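Local coordinates for VP1 (Merkel cell polyomavirus, PDB 4FMH), which forms the pentameric units of the icosahedral Merkel cell polyomavirus capsid and binds sialylated glycans at the host cell surface, at residues I164-V169 with I197-P202. Sequence-based numbering, arbitrary orientation.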
loop_
_atom_site.group_PDB
_atom_site.type_symbol
_atom_site.label_atom_id
_atom_site.label_comp_id
_atom_site.label_asym_id
_atom_site.label_seq_id
_atom_site.Cartn_x
_atom_site.Cartn_y
_atom_site.Cartn_z
ATOM N N ILE B 164 23.886 -20.781 -17.431
ATOM C CA ILE B 164 23.079 -21.990 -17.547
ATOM C C ILE B 164 21.621 -21.603 -17.781
ATOM O O ILE B 164 21.022 -20.908 -16.969
ATOM C CB ILE B 164 23.216 -22.895 -16.300
ATOM C CG1 ILE B 164 24.650 -23.438 -16.209
ATOM C CG2 ILE B 164 22.204 -24.057 -16.355
ATOM C CD1 ILE B 164 25.116 -23.688 -14.804
ATOM N N THR B 165 21.064 -22.051 -18.904
ATOM C CA THR B 165 19.667 -21.768 -19.238
ATOM C C THR B 165 18.936 -23.068 -19.590
ATOM O O THR B 165 19.487 -24.155 -19.419
ATOM C CB THR B 165 19.541 -20.719 -20.379
ATOM O OG1 THR B 165 20.141 -21.228 -21.575
ATOM C CG2 THR B 165 20.222 -19.395 -19.994
ATOM N N ILE B 166 17.693 -22.955 -20.055
ATOM C CA ILE B 166 16.851 -24.124 -20.300
ATOM C C ILE B 166 17.450 -25.060 -21.356
ATOM O O ILE B 166 17.452 -26.282 -21.180
ATOM C CB ILE B 166 15.389 -23.727 -20.650
ATOM C CG1 ILE B 166 14.738 -22.989 -19.466
ATOM C CG2 ILE B 166 14.563 -24.964 -21.024
ATOM C CD1 ILE B 166 13.261 -22.594 -19.687
ATOM N N GLU B 167 17.965 -24.490 -22.443
ATOM C CA GLU B 167 18.625 -25.292 -23.480
ATOM C C GLU B 167 19.770 -26.133 -22.886
ATOM O O GLU B 167 19.970 -27.285 -23.283
ATOM C CB GLU B 167 19.123 -24.407 -24.636
ATOM C CG GLU B 167 19.712 -25.195 -25.813
ATOM C CD GLU B 167 19.883 -24.369 -27.087
ATOM O OE1 GLU B 167 19.408 -23.211 -27.143
ATOM O OE2 GLU B 167 20.501 -24.893 -28.040
ATOM N N THR B 168 20.496 -25.557 -21.928
ATOM C CA THR B 168 21.563 -26.267 -21.223
ATOM C C THR B 168 21.063 -27.548 -20.546
ATOM O O THR B 168 21.682 -28.599 -20.680
ATOM C CB THR B 168 22.252 -25.376 -20.158
ATOM O OG1 THR B 168 22.472 -24.065 -20.693
ATOM C CG2 THR B 168 23.588 -25.992 -19.716
ATOM N N VAL B 169 19.955 -27.456 -19.812
ATOM C CA VAL B 169 19.450 -28.608 -19.062
ATOM C C VAL B 169 18.723 -29.621 -19.948
ATOM O O VAL B 169 18.774 -30.824 -19.680
ATOM C CB VAL B 169 18.571 -28.203 -17.834
ATOM C CG1 VAL B 169 19.306 -27.195 -16.958
ATOM C CG2 VAL B 169 17.232 -27.642 -18.272
ATOM N N ILE B 197 18.061 -14.670 -13.820
ATOM C CA ILE B 197 16.786 -14.414 -13.185
ATOM C C ILE B 197 15.615 -14.498 -14.180
ATOM O O ILE B 197 14.560 -15.057 -13.850
ATOM C CB ILE B 197 16.828 -13.056 -12.458
ATOM C CG1 ILE B 197 17.851 -13.116 -11.309
ATOM C CG2 ILE B 197 15.431 -12.634 -11.966
ATOM C CD1 ILE B 197 18.347 -11.739 -10.840
ATOM N N GLU B 198 15.805 -13.976 -15.397
ATOM C CA GLU B 198 14.728 -13.968 -16.396
ATOM C C GLU B 198 14.425 -15.364 -16.959
ATOM O O GLU B 198 13.465 -15.547 -17.712
ATOM C CB GLU B 198 15.024 -12.973 -17.530
ATOM C CG GLU B 198 16.014 -13.485 -18.597
ATOM C CD GLU B 198 16.094 -12.547 -19.802
ATOM O OE1 GLU B 198 16.224 -11.324 -19.591
ATOM O OE2 GLU B 198 16.029 -13.032 -20.954
ATOM N N VAL B 199 15.243 -16.344 -16.589
ATOM C CA VAL B 199 15.037 -17.713 -17.047
ATOM C C VAL B 199 14.521 -18.624 -15.927
ATOM O O VAL B 199 13.721 -19.525 -16.181
ATOM C CB VAL B 199 16.336 -18.321 -17.629
ATOM C CG1 VAL B 199 16.121 -19.783 -18.004
ATOM C CG2 VAL B 199 16.815 -17.520 -18.834
ATOM N N TRP B 200 14.994 -18.387 -14.703
ATOM C CA TRP B 200 14.809 -19.327 -13.586
ATOM C C TRP B 200 14.090 -18.698 -12.402
ATOM O O TRP B 200 14.407 -17.575 -11.989
ATOM C CB TRP B 200 16.165 -19.838 -13.091
ATOM C CG TRP B 200 16.987 -20.554 -14.117
ATOM C CD1 TRP B 200 18.095 -20.081 -14.751
ATOM C CD2 TRP B 200 16.769 -21.879 -14.620
ATOM N NE1 TRP B 200 18.579 -21.023 -15.628
ATOM C CE2 TRP B 200 17.790 -22.140 -15.561
ATOM C CE3 TRP B 200 15.814 -22.873 -14.362
ATOM C CZ2 TRP B 200 17.888 -23.359 -16.251
ATOM C CZ3 TRP B 200 15.904 -24.080 -15.054
ATOM C CH2 TRP B 200 16.934 -24.307 -15.990
ATOM N N CYS B 201 13.134 -19.438 -11.849
ATOM C CA CYS B 201 12.437 -19.026 -10.641
ATOM C C CYS B 201 12.477 -20.184 -9.644
ATOM O O CYS B 201 12.732 -21.323 -10.047
ATOM C CB CYS B 201 10.996 -18.631 -10.972
ATOM S SG CYS B 201 9.955 -19.986 -11.581
ATOM N N PRO B 202 12.238 -19.911 -8.345
ATOM C CA PRO B 202 12.208 -21.017 -7.383
ATOM C C PRO B 202 11.098 -22.010 -7.731
ATOM O O PRO B 202 10.002 -21.590 -8.097
ATOM C CB PRO B 202 11.896 -20.321 -6.049
ATOM C CG PRO B 202 12.276 -18.891 -6.257
ATOM C CD PRO B 202 11.968 -18.615 -7.695
#
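The indole of Trp-200 and the isopropyl group of Val-199 pack against the N-terminal turn of the short helix 166-170 in a buried, mostly apolar contact pinned by one hydrogen bond. It joins two parts of the long excursion between strands 142-146 and 210-217. The bond runs from Trp-200 NE1 to the carbonyl O of Ile-164, 2.8 Å long and nearly straight at 166°. The oxygen sits at the indole edge, close to the ring plane, while NE1 is tilted 32° from the carbonyl plane. This grip satisfies the one polar atom of the indole and ties the ring to Ile-164, the residue before the N-cap Thr-165.

Beyond the bond, the six-membered ring runs on past the start of the helix, Trp-200 CZ2 lying 3.5 Å from Thr-165 C. Val-169 and Trp-200 meet tip to tip, with Val-169 CG1 3.9 Å from Trp-200 CH2. VP1 has a jelly-roll fold, and here a three-stranded sheet, in which strand 200-202 pairs with 142-146, places Trp-200, first in its strand, beside helix 166-170. Ala-187 of strand 186-189 touches both Val-169 and Trp-200, and Tyr-195 meets the indole edge-to-face.

Val-199 CG1, anti to the backbone N (chi1 176°), lies over one face of the indole, 3.6 Å above its plane and offset toward the rim, and also touches Ile-166 CG1 of the helix at 3.8 Å. Val-199 CG2 meets Thr-165 CG2 at 4.1 Å, the two side chains crossing at about a right angle. Thr-165 N donates to Thr-168 OG1 at 3.0 Å, one half of a capping box that the Thr-165 side chain does not return. The start of the strand also faces a second subunit of the pentamer, whose Ser-105 OG hydrogen-bonds to Trp-200 O.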